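Local coordinates for uncharacterized protein (Staphylococcus aureus subsp. aureus, PDB 4H0A), which is of unknown function but belongs to the CAP family of cysteine-rich secretory proteins and also carries a CAP-associated N-terminal region, at residues 63-66 with 67-71; 136-139 with 140-143; 231-234 with 235-239; 285-288 with 289-293. One frame throughout, in Å; residues are numbered along the deposited sequence.

Interaction 1. Residues 63-66 with 67-71; sequences YPFR and DGYKN. With EDO (1,2-ethanediol), chain C.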
loop_
_atom_site.group_PDB
_atom_site.type_symbol
_atom_site.label_atom_id
_atom_site.label_comp_id
_atom_site.label_asym_id
_atom_site.label_seq_id
_atom_site.Cartn_x
_atom_site.Cartn_y
_atom_site.Cartn_z
ATOM N N TYR A 63 -4.585 13.873 -6.749
ATOM C CA TYR A 63 -5.628 14.080 -5.749
ATOM C C TYR A 63 -5.068 14.423 -4.375
ATOM O O TYR A 63 -4.005 13.931 -3.993
ATOM C CB TYR A 63 -6.492 12.810 -5.621
ATOM C CG TYR A 63 -5.690 11.541 -5.427
ATOM C CD1 TYR A 63 -5.156 10.859 -6.512
ATOM C CD2 TYR A 63 -5.471 11.017 -4.156
ATOM C CE1 TYR A 63 -4.405 9.698 -6.341
ATOM C CE2 TYR A 63 -4.740 9.844 -3.974
ATOM C CZ TYR A 63 -4.201 9.188 -5.069
ATOM O OH TYR A 63 -3.464 8.038 -4.877
ATOM N N PRO A 64 -5.823 15.197 -3.584
ATOM C CA PRO A 64 -5.364 15.494 -2.226
ATOM C C PRO A 64 -5.684 14.361 -1.260
ATOM O O PRO A 64 -6.624 13.597 -1.469
ATOM C CB PRO A 64 -6.181 16.735 -1.854
ATOM C CG PRO A 64 -7.471 16.561 -2.597
ATOM C CD PRO A 64 -7.128 15.847 -3.874
ATOM N N PHE A 65 -4.950 14.299 -0.158
ATOM C CA PHE A 65 -5.327 13.438 0.956
ATOM C C PHE A 65 -5.071 14.235 2.258
ATOM O O PHE A 65 -4.668 15.402 2.178
ATOM C CB PHE A 65 -4.695 12.055 0.892
ATOM C CG PHE A 65 -3.209 11.944 1.033
ATOM C CD1 PHE A 65 -2.391 12.006 -0.080
ATOM C CD2 PHE A 65 -2.642 11.546 2.240
ATOM C CE1 PHE A 65 -1.023 11.781 0.032
ATOM C CE2 PHE A 65 -1.274 11.319 2.346
ATOM C CZ PHE A 65 -0.476 11.412 1.235
ATOM N N ARG A 66 -5.478 13.694 3.416
ATOM C CA ARG A 66 -5.391 14.418 4.703
ATOM C C ARG A 66 -3.989 14.963 5.017
ATOM O O ARG A 66 -2.989 14.442 4.548
ATOM C CB ARG A 66 -5.854 13.538 5.895
ATOM C CG ARG A 66 -5.243 12.135 5.911
ATOM C CD ARG A 66 -5.026 11.547 7.290
ATOM N NE ARG A 66 -6.279 11.198 7.962
ATOM C CZ ARG A 66 -6.406 10.301 8.942
ATOM N NH1 ARG A 66 -5.346 9.622 9.378
ATOM N NH2 ARG A 66 -7.594 10.064 9.484
ATOM N N ASP A 67 -3.954 16.007 5.841
ATOM C CA ASP A 67 -2.753 16.683 6.337
ATOM C C ASP A 67 -1.969 17.418 5.231
ATOM O O ASP A 67 -0.769 17.638 5.384
ATOM C CB ASP A 67 -1.831 15.708 7.098
ATOM C CG ASP A 67 -2.584 14.816 8.058
ATOM O OD1 ASP A 67 -3.463 15.331 8.783
ATOM O OD2 ASP A 67 -2.337 13.595 8.046
ATOM N N GLY A 68 -2.655 17.861 4.183
ATOM C CA GLY A 68 -2.058 18.699 3.153
ATOM C C GLY A 68 -1.117 18.056 2.161
ATOM O O GLY A 68 -0.308 18.769 1.563
ATOM N N TYR A 69 -1.240 16.734 1.924
ATOM C CA TYR A 69 -0.432 16.056 0.920
ATOM C C TYR A 69 -1.216 15.917 -0.391
ATOM O O TYR A 69 -2.442 16.034 -0.406
ATOM C CB TYR A 69 -0.000 14.668 1.398
ATOM C CG TYR A 69 0.951 14.694 2.571
ATOM C CD1 TYR A 69 2.321 14.824 2.381
ATOM C CD2 TYR A 69 0.484 14.566 3.871
ATOM C CE1 TYR A 69 3.205 14.825 3.461
ATOM C CE2 TYR A 69 1.354 14.568 4.957
ATOM C CZ TYR A 69 2.719 14.678 4.747
ATOM O OH TYR A 69 3.607 14.689 5.800
ATOM N N LYS A 70 -0.499 15.663 -1.475
ATOM C CA LYS A 70 -1.097 15.442 -2.793
ATOM C C LYS A 70 -0.450 14.227 -3.411
ATOM O O LYS A 70 0.775 14.104 -3.345
ATOM C CB LYS A 70 -0.906 16.669 -3.697
ATOM C CG LYS A 70 -2.107 17.567 -3.828
ATOM C CD LYS A 70 -1.982 18.384 -5.107
ATOM C CE LYS A 70 -2.756 19.663 -5.055
ATOM N NZ LYS A 70 -2.188 20.677 -5.973
ATOM N N ASN A 71 -1.246 13.314 -3.988
ATOM C CA ASN A 71 -0.694 12.121 -4.627
ATOM C C ASN A 71 -0.770 12.244 -6.129
ATOM O O ASN A 71 -1.754 12.758 -6.648
ATOM C CB ASN A 71 -1.424 10.857 -4.167
ATOM C CG ASN A 71 -0.784 10.170 -2.981
ATOM O OD1 ASN A 71 0.257 10.576 -2.499
ATOM N ND2 ASN A 71 -1.393 9.128 -2.473
HETATM C C1 EDO C . 1.114 5.785 -0.973
HETATM O O1 EDO C . 2.523 5.642 -0.979
HETATM C C2 EDO C . 0.864 7.192 -0.367
HETATM O O2 EDO C . -0.517 7.444 -0.252
#
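Tyr63 and Asn71 form an antiparallel hydrogen-bonded pair in the hairpin of strands 61-65 and 69-76, with Tyr63 N to Asn71 O at 3.0 Å and Asn71 N to Tyr63 O at 2.8 Å. The axes of the short strands 63-65 and 69-71 approach to 4.6 Å, with their directions 139° apart. Pro64 and Lys70 follow as a non-hydrogen-bonded pair. Nearer the turn, Phe65 N donates to Tyr69 O from 40° out of the carbonyl plane. Gly68, in the turn, has a positive phi.

Tyr63, Phe65, Tyr69 and Asn71 share one face of the sheet. In the Tyr63 conformer described, one of two, Asn71 CB lies over the Tyr63 ring, 3.7 Å from its centroid, while the Asn71 amide stands almost perpendicular to that ring. Tyr69 CB covers the Phe65 ring in the same manner, 3.5 Å from its centroid; the two aromatic rings are nearly parallel but slid apart, with little overlap. Phe65 CG sits between its backbone N and carbonyl carbon (chi1 66°), which swings the ring across to the neighbouring strand and over Tyr69 CB.

Asn71 ND2 gives a nearly straight bond to O2 of a 1,2-ethanediol, probably from the crystallisation liquor, at 2.9 Å and, in the same Tyr63 conformer, a weak one to Tyr63 OH at 3.4 Å. Arg170 also binds the diol. In the turn, Asp67 OD2 is hydrogen-bonded to His194 ND1. The chemistry implies that the Asn71 amide is fixed in rotation, by Ser84 OG at OD1 and the diol at ND2, with CB over the Tyr63 face.

Interaction 2. Residues 136-139 with 140-143; sequences ELSD and EDLK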
loop_
_atom_site.group_PDB
_atom_site.type_symbol
_atom_site.label_atom_id
_atom_site.label_comp_id
_atom_site.label_asym_id
_atom_site.label_seq_id
_atom_site.Cartn_x
_atom_site.Cartn_y
_atom_site.Cartn_z
ATOM N N GLU A 136 8.687 0.127 17.077
ATOM C CA GLU A 136 8.935 -1.218 17.612
ATOM C C GLU A 136 8.637 -2.206 16.484
ATOM O O GLU A 136 7.483 -2.604 16.327
ATOM C CB GLU A 136 8.035 -1.474 18.841
ATOM C CG GLU A 136 8.319 -0.566 20.026
ATOM C CD GLU A 136 9.705 -0.725 20.618
ATOM O OE1 GLU A 136 10.140 -1.883 20.814
ATOM O OE2 GLU A 136 10.363 0.309 20.872
ATOM N N LEU A 137 9.644 -2.538 15.649
ATOM C CA LEU A 137 9.425 -3.427 14.494
ATOM C C LEU A 137 9.285 -4.898 14.922
ATOM O O LEU A 137 10.214 -5.452 15.510
ATOM C CB LEU A 137 10.534 -3.290 13.422
ATOM C CG LEU A 137 10.156 -2.393 12.229
ATOM C CD1 LEU A 137 10.170 -0.944 12.618
ATOM C CD2 LEU A 137 11.072 -2.633 11.037
ATOM N N SER A 138 8.122 -5.530 14.605
ATOM C CA SER A 138 7.848 -6.942 14.922
ATOM C C SER A 138 8.676 -7.879 14.040
ATOM O O SER A 138 9.367 -7.412 13.132
ATOM C CB SER A 138 6.357 -7.256 14.756
ATOM O OG SER A 138 5.928 -7.265 13.402
ATOM N N ASP A 139 8.617 -9.206 14.316
ATOM C CA ASP A 139 9.360 -10.206 13.527
ATOM C C ASP A 139 8.958 -10.167 12.061
ATOM O O ASP A 139 9.827 -10.194 11.190
ATOM C CB ASP A 139 9.153 -11.639 14.068
ATOM C CG ASP A 139 10.214 -12.084 15.051
ATOM O OD1 ASP A 139 11.397 -11.742 14.843
ATOM O OD2 ASP A 139 9.860 -12.784 16.031
ATOM N N GLU A 140 7.643 -10.122 11.807
ATOM C CA GLU A 140 7.057 -10.037 10.472
ATOM C C GLU A 140 7.523 -8.751 9.755
ATOM O O GLU A 140 7.822 -8.810 8.560
ATOM C CB GLU A 140 5.512 -10.069 10.578
ATOM C CG GLU A 140 4.763 -10.018 9.252
ATOM C CD GLU A 140 3.253 -10.128 9.383
ATOM O OE1 GLU A 140 2.780 -11.143 9.943
ATOM O OE2 GLU A 140 2.544 -9.214 8.904
ATOM N N ASP A 141 7.596 -7.601 10.482
ATOM C CA ASP A 141 8.004 -6.312 9.892
ATOM C C ASP A 141 9.443 -6.335 9.362
ATOM O O ASP A 141 9.683 -5.834 8.273
ATOM C CB ASP A 141 7.869 -5.154 10.907
ATOM C CG ASP A 141 6.456 -4.850 11.370
ATOM O OD1 ASP A 141 5.517 -4.992 10.554
ATOM O OD2 ASP A 141 6.295 -4.399 12.526
ATOM N N LEU A 142 10.390 -6.920 10.102
ATOM C CA LEU A 142 11.791 -6.948 9.655
ATOM C C LEU A 142 12.023 -7.798 8.418
ATOM O O LEU A 142 12.922 -7.492 7.626
ATOM C CB LEU A 142 12.704 -7.484 10.765
ATOM C CG LEU A 142 12.886 -6.561 11.940
ATOM C CD1 LEU A 142 13.428 -7.319 13.121
ATOM C CD2 LEU A 142 13.824 -5.419 11.587
ATOM N N LYS A 143 11.268 -8.887 8.282
ATOM C CA LYS A 143 11.442 -9.810 7.159
ATOM C C LYS A 143 10.651 -9.372 5.921
ATOM O O LYS A 143 11.118 -9.612 4.810
ATOM C CB LYS A 143 11.013 -11.241 7.552
ATOM C CG LYS A 143 12.173 -12.187 7.872
ATOM C CD LYS A 143 12.884 -11.863 9.173
ATOM C CE LYS A 143 13.896 -12.931 9.509
ATOM N NZ LYS A 143 14.697 -12.593 10.717
HETATM O O HOH W 1 5.218 -2.864 14.509
HETATM O O HOH W 2 12.825 -11.873 12.662
#
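A capping box formed by Ser138 and Asp141 opens helix 139-144, with Ser138 at the N-cap. Its two halves are reciprocal. Ser138 N donates to Asp141 OD2 at 3.0 Å, meeting the oxygen on its anti side and 30° out of the carboxylate plane. In return Asp141 N gives a weak bond to Ser138 OG at 3.4 Å. Ser138 OG lies between its own backbone N and carbonyl carbon (chi1 71°), which turns the hydroxyl back over the start of the helix; there it also donates weakly to Asp141 OD2.

That carboxylate oxygen has a further partner, a water 2.7 Å from Asp141 OD2 that also donates to Glu136 O. The water thus ties Glu136, just ahead of the cap, to the box. Three donors therefore converge on OD2, which would probably favour a charged carboxylate. Behind the cap, Leu142 N bonds to Ser138 O at 3.2 Å, and Lys143 N reaches Asp139 O more weakly.

On the apolar side, Leu137 CG rests against Asp141 CB at 3.8 Å, and Leu137 CD2 meets Leu142 CD2 at 4.0 Å, methyl against methyl. Leu137 also packs on Tyr183. Asp139 and Lys143, one helical turn apart, do not touch through their charges; a second water spans them, 2.6 Å from Asp139 OD1 and accepting from Lys143 NZ. With the N-cap residue and the third residue after it exchanging side-chain-to-backbone bonds, and Leu137 (N') packing on Leu142 (N4), the geometry is that of a capping box with a hydrophobic staple.

Interaction 3. Residues 231-234 with 235-239; sequences LAHI and ASNNL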
loop_
_atom_site.group_PDB
_atom_site.type_symbol
_atom_site.label_atom_id
_atom_site.label_comp_id
_atom_site.label_asym_id
_atom_site.label_seq_id
_atom_site.Cartn_x
_atom_site.Cartn_y
_atom_site.Cartn_z
ATOM N N LEU A 231 -20.432 -5.417 -7.447
ATOM C CA LEU A 231 -19.658 -5.875 -6.287
ATOM C C LEU A 231 -19.240 -4.682 -5.431
ATOM O O LEU A 231 -19.224 -4.789 -4.207
ATOM C CB LEU A 231 -18.409 -6.652 -6.719
ATOM C CG LEU A 231 -18.618 -7.971 -7.430
ATOM C CD1 LEU A 231 -17.285 -8.595 -7.800
ATOM C CD2 LEU A 231 -19.421 -8.927 -6.581
ATOM N N ALA A 232 -18.907 -3.544 -6.075
ATOM C CA ALA A 232 -18.533 -2.316 -5.370
ATOM C C ALA A 232 -19.725 -1.792 -4.566
ATOM O O ALA A 232 -19.543 -1.332 -3.440
ATOM C CB ALA A 232 -18.040 -1.264 -6.359
ATOM N N HIS A 233 -20.948 -1.892 -5.133
ATOM C CA HIS A 233 -22.186 -1.482 -4.452
ATOM C C HIS A 233 -22.419 -2.365 -3.241
ATOM O O HIS A 233 -22.746 -1.865 -2.158
ATOM C CB HIS A 233 -23.404 -1.556 -5.404
ATOM C CG HIS A 233 -24.737 -1.495 -4.717
ATOM N ND1 HIS A 233 -25.440 -2.645 -4.402
ATOM C CD2 HIS A 233 -25.458 -0.422 -4.316
ATOM C CE1 HIS A 233 -26.559 -2.239 -3.824
ATOM N NE2 HIS A 233 -26.617 -0.909 -3.757
ATOM N N ILE A 234 -22.275 -3.688 -3.430
ATOM C CA ILE A 234 -22.462 -4.653 -2.346
ATOM C C ILE A 234 -21.418 -4.375 -1.244
ATOM O O ILE A 234 -21.777 -4.346 -0.074
ATOM C CB ILE A 234 -22.382 -6.117 -2.874
ATOM C CG1 ILE A 234 -23.632 -6.454 -3.716
ATOM C CG2 ILE A 234 -22.216 -7.120 -1.716
ATOM C CD1 ILE A 234 -23.476 -7.663 -4.653
ATOM N N ALA A 235 -20.144 -4.145 -1.625
ATOM C CA ALA A 235 -19.063 -3.852 -0.670
ATOM C C ALA A 235 -19.356 -2.605 0.156
ATOM O O ALA A 235 -19.135 -2.607 1.366
ATOM C CB ALA A 235 -17.741 -3.664 -1.404
ATOM N N SER A 236 -19.867 -1.552 -0.494
ATOM C CA SER A 236 -20.217 -0.306 0.175
ATOM C C SER A 236 -21.371 -0.513 1.163
ATOM O O SER A 236 -21.275 -0.033 2.291
ATOM C CB SER A 236 -20.570 0.769 -0.850
ATOM O OG SER A 236 -20.958 1.974 -0.217
ATOM N N ASN A 237 -22.443 -1.226 0.754
ATOM C CA ASN A 237 -23.572 -1.521 1.652
ATOM C C ASN A 237 -23.154 -2.428 2.775
ATOM O O ASN A 237 -23.575 -2.215 3.914
ATOM C CB ASN A 237 -24.745 -2.179 0.904
ATOM C CG ASN A 237 -25.669 -1.198 0.257
ATOM O OD1 ASN A 237 -25.727 -0.029 0.634
ATOM N ND2 ASN A 237 -26.428 -1.643 -0.726
ATOM N N ASN A 238 -22.333 -3.439 2.473
ATOM C CA ASN A 238 -21.861 -4.378 3.490
ATOM C C ASN A 238 -21.024 -3.634 4.519
ATOM O O ASN A 238 -21.189 -3.845 5.718
ATOM C CB ASN A 238 -21.055 -5.520 2.853
ATOM C CG ASN A 238 -20.788 -6.693 3.750
ATOM O OD1 ASN A 238 -21.385 -6.853 4.822
ATOM N ND2 ASN A 238 -19.916 -7.577 3.299
ATOM N N LEU A 239 -20.199 -2.700 4.056
ATOM C CA LEU A 239 -19.355 -1.922 4.952
ATOM C C LEU A 239 -20.170 -0.951 5.792
ATOM O O LEU A 239 -19.948 -0.849 6.998
ATOM C CB LEU A 239 -18.306 -1.156 4.144
ATOM C CG LEU A 239 -17.139 -0.593 4.917
ATOM C CD1 LEU A 239 -16.501 -1.666 5.784
ATOM C CD2 LEU A 239 -16.099 -0.034 3.964
#
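His233 reaches along helix 229-242 to Asn237, one turn later. From its CB, CG is placed opposite the backbone N (chi1 165°), and this carries the imidazole over the following turn. ND1 and CD2, the first ring atoms beyond CG, are each 3.9 Å from Asn237 ND2. The far side of the ring comes closer: CE1 lies 3.2 Å and NE2 3.1 Å from Asn237 ND2. The Asn237 amide carbon stands over one face of the imidazole, and the two planes are steeply inclined, 74° apart. His233 is modelled in two conformers, so this approach describes one of them.

Beneath the pair, Asn237 N donates to His233 O at 3.0 Å with an N-H...O angle of 167°. The same i to i+4 pattern continues with Ala235 N to Leu231 O and Asn238 N to Ile234 O. Elsewhere on the helix, Leu231, Ile234 and Ala235 pack on strand 315-322 of the CAP domain, and Asn237 touches Gln260 of helix 254-263.

The contact implies a polar outer surface on an amphipathic helix: the backbone supplies its regular bonds, while the amide comes over the imidazole face, its plane steeply inclined, outside the core.

Interaction 4. Residues 285-288 with 289-293; sequences LIHS and WMNSD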
loop_
_atom_site.group_PDB
_atom_site.type_symbol
_atom_site.label_atom_id
_atom_site.label_comp_id
_atom_site.label_asym_id
_atom_site.label_seq_id
_atom_site.Cartn_x
_atom_site.Cartn_y
_atom_site.Cartn_z
ATOM N N LEU A 285 -1.877 -1.582 3.903
ATOM C CA LEU A 285 -3.004 -2.517 3.861
ATOM C C LEU A 285 -2.676 -3.773 3.035
ATOM O O LEU A 285 -2.966 -4.876 3.476
ATOM C CB LEU A 285 -4.235 -1.824 3.241
ATOM C CG LEU A 285 -5.431 -2.746 3.011
ATOM C CD1 LEU A 285 -6.124 -3.093 4.314
ATOM C CD2 LEU A 285 -6.326 -2.162 2.045
ATOM N N ILE A 286 -2.141 -3.591 1.816
ATOM C CA ILE A 286 -1.797 -4.708 0.922
ATOM C C ILE A 286 -0.729 -5.587 1.575
ATOM O O ILE A 286 -0.837 -6.807 1.498
ATOM C CB ILE A 286 -1.363 -4.189 -0.470
ATOM C CG1 ILE A 286 -2.605 -3.625 -1.214
ATOM C CG2 ILE A 286 -0.643 -5.295 -1.301
ATOM C CD1 ILE A 286 -3.518 -4.683 -1.889
ATOM N N HIS A 287 0.267 -4.982 2.239
ATOM C CA HIS A 287 1.286 -5.751 2.954
ATOM C C HIS A 287 0.638 -6.678 4.003
ATOM O O HIS A 287 1.062 -7.829 4.131
ATOM C CB HIS A 287 2.316 -4.822 3.632
ATOM C CG HIS A 287 3.188 -5.534 4.620
ATOM N ND1 HIS A 287 2.913 -5.499 5.974
ATOM C CD2 HIS A 287 4.243 -6.354 4.410
ATOM C CE1 HIS A 287 3.829 -6.259 6.547
ATOM N NE2 HIS A 287 4.644 -6.803 5.644
ATOM N N SER A 288 -0.365 -6.182 4.756
ATOM C CA SER A 288 -1.026 -6.996 5.777
ATOM C C SER A 288 -1.830 -8.132 5.145
ATOM O O SER A 288 -1.790 -9.245 5.660
ATOM C CB SER A 288 -1.915 -6.140 6.673
ATOM O OG SER A 288 -1.111 -5.260 7.440
ATOM N N TRP A 289 -2.499 -7.885 4.001
ATOM C CA TRP A 289 -3.232 -8.953 3.305
ATOM C C TRP A 289 -2.259 -9.963 2.679
ATOM O O TRP A 289 -2.485 -11.169 2.786
ATOM C CB TRP A 289 -4.174 -8.376 2.235
ATOM C CG TRP A 289 -5.370 -7.658 2.787
ATOM C CD1 TRP A 289 -5.707 -7.501 4.099
ATOM C CD2 TRP A 289 -6.365 -6.960 2.032
ATOM N NE1 TRP A 289 -6.873 -6.784 4.204
ATOM C CE2 TRP A 289 -7.276 -6.400 2.954
ATOM C CE3 TRP A 289 -6.577 -6.749 0.662
ATOM C CZ2 TRP A 289 -8.406 -5.681 2.546
ATOM C CZ3 TRP A 289 -7.701 -6.044 0.260
ATOM C CH2 TRP A 289 -8.597 -5.517 1.195
HETATM N N MSE A 290 -1.158 -9.481 2.077
HETATM C CA MSE A 290 -0.142 -10.352 1.467
HETATM C C MSE A 290 0.561 -11.246 2.517
HETATM O O MSE A 290 1.078 -12.298 2.148
HETATM C CB MSE A 290 0.936 -9.517 0.729
HETATM C CG MSE A 290 0.460 -8.819 -0.567
HETATM SE SE MSE A 290 0.066 -10.033 -2.005
HETATM C CE MSE A 290 1.766 -10.915 -2.220
ATOM N N ASN A 291 0.588 -10.835 3.811
ATOM C CA ASN A 291 1.253 -11.607 4.874
ATOM C C ASN A 291 0.253 -12.405 5.735
ATOM O O ASN A 291 0.617 -12.911 6.796
ATOM C CB ASN A 291 2.125 -10.682 5.716
ATOM C CG ASN A 291 3.370 -10.288 4.962
ATOM O OD1 ASN A 291 4.442 -10.819 5.203
ATOM N ND2 ASN A 291 3.259 -9.404 3.978
ATOM N N SER A 292 -0.977 -12.586 5.224
ATOM C CA SER A 292 -2.017 -13.422 5.807
ATOM C C SER A 292 -2.381 -14.432 4.731
ATOM O O SER A 292 -2.887 -14.023 3.688
ATOM C CB SER A 292 -3.211 -12.575 6.231
ATOM O OG SER A 292 -4.342 -13.381 6.517
ATOM N N ASP A 293 -2.054 -15.727 4.932
ATOM C CA ASP A 293 -2.279 -16.784 3.934
ATOM C C ASP A 293 -3.688 -16.759 3.335
ATOM O O ASP A 293 -3.836 -16.841 2.112
ATOM C CB ASP A 293 -2.027 -18.170 4.554
ATOM C CG ASP A 293 -2.241 -19.318 3.582
ATOM O OD1 ASP A 293 -1.539 -19.358 2.543
ATOM O OD2 ASP A 293 -3.132 -20.160 3.842
#
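Leu285 and Trp289 lie one turn apart near the end of helix 282-290, in the CAP domain, and make an aliphatic-on-indole contact. The two methyls of Leu285 form a forked bump, and one face of the indole is the flat surface that receives it. CD1 settles toward the rim, 3.8 Å from Trp289 CE2, while CD2 makes a CH-pi contact over the six-membered ring, 4.2 Å from its centroid and 17° off the normal. Opposite the backbone N, Leu285 CG (chi1 174°) directs the fork along the helix onto the ring. Helix 201-219 closes in on Leu285 through Leu209, and strand 315-322 meets both residues, through Tyr316 on Leu285 and Leu318 on Trp289.

A second ridge forms beside the first. Ile286 and the selenomethionine Met290 run side by side in the same direction, Ile286 CG2 against Met290 CG at 3.8 Å. Met290 then bends at chi2 and chi3, leading its end away from the preceding turn; its side chain also touches Asp160. The Ile286 bump is received by Val212, Thr213 and Met216 of helix 201-219.

Around the helix, the His287 ring and the Asn291 amide meet obliquely. Thr144 OG1 is hydrogen-bonded to both His287 NE2 and Asn291 OD1, so one hydroxyl joins the two side chains. Asn291 is where the chain leaves helical geometry, and its backbone N makes only weak bonds, to His287 O and Ser288 O. The side chain supplies a firmer closure of the last turn: Asn291 ND2 donates to His287 O at 2.7 Å, with an N-H...O angle of 153°.

Overall arrangement
Interactions 1 and 2 fall within the CAP-associated N-terminal region, interactions 3 and 4 within the cysteine-rich secretory protein family region. The direct touch is between interactions 2 and 4, whose centres are 14 Å apart: Glu140 OE2 lies 3.5 Å from Asn291 CB and 4.0 Å from His287 CE1. This packing joins the two regions, and Thr144, on the same helix as Glu140, bonds to His287 and Asn291. The protein atoms of interaction 1 come within about 12 Å of interaction 4; helix 201-219 touches side chains of both. Interaction 3 is about 10 Å from interaction 4 at the nearest atoms, sharing strand 315-322 with it, but centred 33 Å from interaction 2.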